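Local coordinates for protein 4-carboxymuconolactone decarboxylase (Sinorhizobium meliloti, PDB 4G9Q) that probably acts as a 4-carboxymuconolactone decarboxylase in benzoate breakdown, or has a peroxiredoxin-like activity, as an all-alpha trimer, at residues D64-P69 with R74-V79; E109-I114 with Q146-E151. One frame throughout, in Å; residues are numbered along the deposited sequence.

Interaction 1: residues D64-P69 with R74-V79; sequences DVWQRP and RDRSLV
W66 and R76 face each other where the chain leaves helix 51-65 through a type I beta turn, V65 to R68, and re-enters as helix 73-86, their CA atoms 7.4 Å apart. This is a buried connection between two consecutive helices in the all-alpha carboxymuconolactone decarboxylase fold, and R76 spans it. Its CB lies over one face of the indole in a CH-pi contact, 4.0 Å from the centroid of the W66 six-membered ring, while the rest of the side chain runs back past the ring in the opposite direction. From CG to NE the chain is extended (chi2 -180°, chi3 -165°), which carries the guanidinium to the far end of the turn. There NH2 donates to R68 O at 2.9 Å, a bent bond of 140° whose acceptor lies somewhat out of the guanidinium plane. The outer end of the indole reaches helix 73-86 itself, with W66 CH2 3.8 Å from S77 OG; that hydroxyl bonds to N103, and W66 NE1 to Y247. The guanidinium has further partners in E239, H243 and the carbonyl of L71, and E239 also pairs with R68, a shared carboxylate that probably eases the closeness of the two arginines. A leucine in place of R76 would probably leave R68 O without this donor, E239 with one cation fewer, and the turn less firmly tied to the helix. Over the centre of the R76 guanidinium sits V65 O, 3.2 Å above its plane and not hydrogen-bonded to NH1.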
loop_
_atom_site.group_PDB
_atom_site.type_symbol
_atom_site.label_atom_id
_atom_site.label_comp_id
_atom_site.label_asym_id
_atom_site.label_seq_id
_atom_site.Cartn_x
_atom_site.Cartn_y
_atom_site.Cartn_z
ATOM N N ASP A 64 23.505 -9.731 9.885
ATOM C CA ASP A 64 22.840 -10.881 10.490
ATOM C C ASP A 64 21.803 -11.517 9.565
ATOM O O ASP A 64 21.979 -12.660 9.136
ATOM C CB ASP A 64 22.236 -10.508 11.850
ATOM C CG ASP A 64 22.007 -11.714 12.745
ATOM O OD1 ASP A 64 21.045 -12.469 12.501
ATOM O OD2 ASP A 64 22.791 -11.904 13.702
ATOM N N VAL A 65 20.735 -10.788 9.243
ATOM C CA VAL A 65 19.641 -11.356 8.437
ATOM C C VAL A 65 20.148 -11.937 7.114
ATOM O O VAL A 65 19.885 -13.107 6.801
ATOM C CB VAL A 65 18.531 -10.318 8.159
ATOM C CG1 VAL A 65 17.383 -10.949 7.346
ATOM C CG2 VAL A 65 18.012 -9.763 9.464
ATOM N N TRP A 66 20.881 -11.123 6.357
ATOM C CA TRP A 66 21.398 -11.532 5.050
ATOM C C TRP A 66 22.412 -12.667 5.152
ATOM O O TRP A 66 22.675 -13.350 4.162
ATOM C CB TRP A 66 22.006 -10.342 4.300
ATOM C CG TRP A 66 21.003 -9.584 3.477
ATOM C CD1 TRP A 66 20.227 -8.536 3.889
ATOM C CD2 TRP A 66 20.677 -9.809 2.099
ATOM N NE1 TRP A 66 19.434 -8.101 2.852
ATOM C CE2 TRP A 66 19.690 -8.863 1.743
ATOM C CE3 TRP A 66 21.122 -10.724 1.130
ATOM C CZ2 TRP A 66 19.135 -8.803 0.457
ATOM C CZ3 TRP A 66 20.574 -10.661 -0.148
ATOM C CH2 TRP A 66 19.586 -9.705 -0.470
ATOM N N GLN A 67 22.954 -12.870 6.352
ATOM C CA GLN A 67 23.967 -13.899 6.600
ATOM C C GLN A 67 23.399 -15.222 7.111
ATOM O O GLN A 67 24.150 -16.192 7.287
ATOM C CB GLN A 67 25.041 -13.382 7.566
ATOM C CG GLN A 67 25.786 -12.139 7.080
ATOM C CD GLN A 67 26.262 -12.248 5.641
ATOM O OE1 GLN A 67 25.819 -11.492 4.773
ATOM N NE2 GLN A 67 27.163 -13.190 5.378
ATOM N N ARG A 68 22.083 -15.271 7.341
ATOM C CA ARG A 68 21.431 -16.491 7.822
ATOM C C ARG A 68 21.482 -17.559 6.730
ATOM O O ARG A 68 20.942 -17.360 5.644
ATOM C CB ARG A 68 19.986 -16.229 8.244
ATOM C CG ARG A 68 19.829 -15.311 9.443
ATOM C CD ARG A 68 18.349 -15.116 9.796
ATOM N NE ARG A 68 17.680 -16.381 10.097
ATOM C CZ ARG A 68 17.663 -16.970 11.288
ATOM N NH1 ARG A 68 18.281 -16.416 12.327
ATOM N NH2 ARG A 68 17.026 -18.123 11.442
ATOM N N PRO A 69 22.150 -18.691 7.016
ATOM C CA PRO A 69 22.488 -19.647 5.954
ATOM C C PRO A 69 21.333 -20.505 5.427
ATOM O O PRO A 69 21.495 -21.158 4.391
ATOM C CB PRO A 69 23.544 -20.538 6.619
ATOM C CG PRO A 69 23.214 -20.481 8.064
ATOM C CD PRO A 69 22.743 -19.076 8.310
ATOM N N ARG A 74 21.300 -15.576 -3.277
ATOM C CA ARG A 74 20.567 -15.563 -4.542
ATOM C C ARG A 74 19.057 -15.524 -4.290
ATOM O O ARG A 74 18.348 -14.682 -4.854
ATOM C CB ARG A 74 20.962 -16.772 -5.400
ATOM C CG ARG A 74 20.297 -16.850 -6.784
ATOM C CD ARG A 74 18.966 -17.576 -6.717
ATOM N NE ARG A 74 18.462 -17.967 -8.036
ATOM C CZ ARG A 74 17.391 -18.732 -8.222
ATOM N NH1 ARG A 74 16.704 -19.187 -7.179
ATOM N NH2 ARG A 74 17.006 -19.046 -9.451
ATOM N N ASP A 75 18.573 -16.427 -3.437
ATOM C CA ASP A 75 17.146 -16.490 -3.126
ATOM C C ASP A 75 16.694 -15.250 -2.366
ATOM O O ASP A 75 15.606 -14.740 -2.615
ATOM C CB ASP A 75 16.801 -17.743 -2.321
ATOM C CG ASP A 75 16.839 -19.012 -3.153
ATOM O OD1 ASP A 75 16.645 -18.944 -4.383
ATOM O OD2 ASP A 75 17.062 -20.092 -2.568
ATOM N N ARG A 76 17.529 -14.772 -1.445
ATOM C CA ARG A 76 17.219 -13.532 -0.720
ATOM C C ARG A 76 17.090 -12.339 -1.669
ATOM O O ARG A 76 16.235 -11.472 -1.475
ATOM C CB ARG A 76 18.250 -13.248 0.377
ATOM C CG ARG A 76 18.070 -14.128 1.592
ATOM C CD ARG A 76 19.098 -13.842 2.683
ATOM N NE ARG A 76 19.077 -14.951 3.634
ATOM C CZ ARG A 76 18.254 -15.036 4.675
ATOM N NH1 ARG A 76 17.392 -14.055 4.940
ATOM N NH2 ARG A 76 18.303 -16.101 5.462
ATOM N N SER A 77 17.930 -12.303 -2.700
ATOM C CA SER A 77 17.832 -11.250 -3.711
ATOM C C SER A 77 16.496 -11.297 -4.462
ATOM O O SER A 77 15.872 -10.257 -4.673
ATOM C CB SER A 77 19.012 -11.309 -4.683
ATOM O OG SER A 77 20.195 -10.801 -4.085
ATOM N N LEU A 78 16.052 -12.495 -4.847
ATOM C CA LEU A 78 14.747 -12.652 -5.495
ATOM C C LEU A 78 13.602 -12.200 -4.592
ATOM O O LEU A 78 12.689 -11.504 -5.038
ATOM C CB LEU A 78 14.521 -14.099 -5.944
ATOM C CG LEU A 78 15.193 -14.519 -7.254
ATOM C CD1 LEU A 78 15.083 -16.028 -7.408
ATOM C CD2 LEU A 78 14.580 -13.797 -8.456
ATOM N N VAL A 79 13.663 -12.598 -3.323
ATOM C CA VAL A 79 12.660 -12.210 -2.326
ATOM C C VAL A 79 12.622 -10.690 -2.141
ATOM O O VAL A 79 11.545 -10.085 -2.059
ATOM C CB VAL A 79 12.931 -12.911 -0.975
ATOM C CG1 VAL A 79 12.086 -12.316 0.147
ATOM C CG2 VAL A 79 12.663 -14.413 -1.101
#

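Interaction 2: residues E109-I114 with Q146-E151; sequences EISETI and QLAAVE
S111 meets A148 through its hydroxyl, which accepts a weak hydrogen bond from the backbone: A148 N to S111 OG is 3.3 Å, with a fairly straight N-H...O angle of 155°. The A148 methyl points toward the helix and packs between two side chains, 3.6 Å from S111 OG and 3.4 Å from E112 OE1. L147 adds its CB, 3.9 Å from S111 OG. A water widens the link, giving one hydrogen to A148 O at 2.8 Å and the other, weakly, to S111 OG. With OG anti to the backbone N (chi1 -177°), the S111 hydroxyl reaches the extended chain; its stronger partner is V49 O of the third subunit. E112 bends at chi2 (65°), bringing OE1 up against the A148 methyl, while OE2 forms salt bridges with R195 and R203. R195 also donates to the carbonyls of A149 and V150, and D197 accepts from A149 N, so the same neighbourhood that holds the carboxylate fixes the loop. What results is an irregular linker lying across helix 107-120 in this all-alpha fold, on the way from helix 130-139 to helix 159-173, at a trimer interface.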
loop_
_atom_site.group_PDB
_atom_site.type_symbol
_atom_site.label_atom_id
_atom_site.label_comp_id
_atom_site.label_asym_id
_atom_site.label_seq_id
_atom_site.Cartn_x
_atom_site.Cartn_y
_atom_site.Cartn_z
ATOM N N GLU A 109 15.913 -13.844 -15.138
ATOM C CA GLU A 109 15.090 -14.099 -13.949
ATOM C C GLU A 109 14.518 -12.799 -13.366
ATOM O O GLU A 109 13.360 -12.759 -12.939
ATOM C CB GLU A 109 15.885 -14.889 -12.911
ATOM C CG GLU A 109 16.120 -16.346 -13.335
ATOM C CD GLU A 109 17.088 -17.081 -12.432
ATOM O OE1 GLU A 109 18.032 -16.445 -11.921
ATOM O OE2 GLU A 109 16.908 -18.305 -12.241
ATOM N N ILE A 110 15.323 -11.738 -13.375
ATOM C CA ILE A 110 14.856 -10.411 -12.967
ATOM C C ILE A 110 13.786 -9.940 -13.950
ATOM O O ILE A 110 12.717 -9.484 -13.544
ATOM C CB ILE A 110 16.024 -9.386 -12.877
ATOM C CG1 ILE A 110 17.020 -9.836 -11.803
ATOM C CG2 ILE A 110 15.494 -7.966 -12.613
ATOM C CD1 ILE A 110 18.216 -8.913 -11.605
ATOM N N SER A 111 14.085 -10.078 -15.241
ATOM C CA SER A 111 13.148 -9.761 -16.314
ATOM C C SER A 111 11.805 -10.459 -16.099
ATOM O O SER A 111 10.734 -9.826 -16.176
ATOM C CB SER A 111 13.760 -10.171 -17.662
ATOM O OG SER A 111 12.908 -9.827 -18.733
ATOM N N GLU A 112 11.861 -11.758 -15.811
ATOM C CA GLU A 112 10.641 -12.548 -15.633
ATOM C C GLU A 112 9.899 -12.204 -14.343
ATOM O O GLU A 112 8.670 -12.264 -14.302
ATOM C CB GLU A 112 10.948 -14.049 -15.717
ATOM C CG GLU A 112 9.709 -14.949 -15.781
ATOM C CD GLU A 112 8.875 -14.757 -17.041
ATOM O OE1 GLU A 112 9.319 -14.043 -17.975
ATOM O OE2 GLU A 112 7.767 -15.327 -17.099
ATOM N N THR A 113 10.637 -11.824 -13.300
ATOM C CA THR A 113 10.007 -11.424 -12.037
ATOM C C THR A 113 9.122 -10.195 -12.246
ATOM O O THR A 113 7.995 -10.131 -11.739
ATOM C CB THR A 113 11.061 -11.166 -10.941
ATOM O OG1 THR A 113 11.746 -12.393 -10.673
ATOM C CG2 THR A 113 10.407 -10.667 -9.648
ATOM N N ILE A 114 9.638 -9.238 -13.006
ATOM C CA ILE A 114 8.896 -8.028 -13.358
ATOM C C ILE A 114 7.602 -8.380 -14.108
ATOM O O ILE A 114 6.525 -7.906 -13.751
ATOM C CB ILE A 114 9.797 -7.038 -14.134
ATOM C CG1 ILE A 114 10.909 -6.548 -13.195
ATOM C CG2 ILE A 114 8.982 -5.860 -14.682
ATOM C CD1 ILE A 114 12.103 -5.909 -13.882
ATOM N N GLN A 146 19.796 -10.937 -23.321
ATOM C CA GLN A 146 19.906 -11.690 -22.061
ATOM C C GLN A 146 18.589 -11.764 -21.283
ATOM O O GLN A 146 18.520 -12.389 -20.223
ATOM C CB GLN A 146 20.985 -11.074 -21.171
ATOM C CG GLN A 146 22.394 -11.097 -21.756
ATOM C CD GLN A 146 23.454 -10.830 -20.702
ATOM O OE1 GLN A 146 23.475 -11.475 -19.654
ATOM N NE2 GLN A 146 24.333 -9.878 -20.973
ATOM N N LEU A 147 17.547 -11.138 -21.820
ATOM C CA LEU A 147 16.274 -11.003 -21.106
ATOM C C LEU A 147 15.362 -12.217 -21.296
ATOM O O LEU A 147 15.636 -13.091 -22.132
ATOM C CB LEU A 147 15.570 -9.704 -21.526
ATOM C CG LEU A 147 16.431 -8.432 -21.431
ATOM C CD1 LEU A 147 15.688 -7.228 -21.967
ATOM C CD2 LEU A 147 16.885 -8.178 -20.009
ATOM N N ALA A 148 14.286 -12.273 -20.514
ATOM C CA ALA A 148 13.317 -13.358 -20.622
ATOM C C ALA A 148 12.647 -13.306 -21.987
ATOM O O ALA A 148 12.366 -12.226 -22.499
ATOM C CB ALA A 148 12.284 -13.265 -19.508
ATOM N N ALA A 149 12.400 -14.475 -22.576
ATOM C CA ALA A 149 11.839 -14.555 -23.926
ATOM C C ALA A 149 10.397 -14.058 -23.967
ATOM O O ALA A 149 9.620 -14.329 -23.055
ATOM C CB ALA A 149 11.920 -15.988 -24.447
ATOM N N VAL A 150 10.049 -13.323 -25.023
ATOM C CA VAL A 150 8.659 -12.933 -25.257
ATOM C C VAL A 150 7.769 -14.175 -25.357
ATOM O O VAL A 150 6.736 -14.269 -24.685
ATOM C CB VAL A 150 8.511 -12.057 -26.529
ATOM C CG1 VAL A 150 7.045 -11.839 -26.879
ATOM C CG2 VAL A 150 9.206 -10.727 -26.339
ATOM N N GLU A 151 8.177 -15.127 -26.193
ATOM C CA GLU A 151 7.476 -16.403 -26.295
ATOM C C GLU A 151 8.489 -17.537 -26.425
ATOM O O GLU A 151 9.414 -17.462 -27.234
ATOM C CB GLU A 151 6.504 -16.403 -27.484
ATOM C CG GLU A 151 5.648 -17.663 -27.581
ATOM C CD GLU A 151 4.600 -17.616 -28.687
ATOM O OE1 GLU A 151 4.503 -16.598 -29.410
ATOM O OE2 GLU A 151 3.869 -18.615 -28.829
HETATM O O HOH W 1 10.663 -10.398 -21.217
#

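In the fold
Both contacts are buried and each touches a different neighbouring subunit of the trimer, but they join different elements. Interaction 1 links two helices consecutive in the chain across a short connection that begins with a turn, whereas interaction 2 sets a long linker against a helix more than thirty residues earlier. Their chemistry differs accordingly: an arginine and an aromatic ring dominate the first, a serine hydroxyl, an alanine methyl against a glutamate oxygen, a weak bond and a water the second, which also buries less area, 163 against 269 Å². Their centres lie about 22 Å apart, yet helices 73-86 and 107-120 connect them directly through a salt bridge from R74 NH2 to E109 OE2, 2.9 Å long, and L78 packs on T113 between the same two helices.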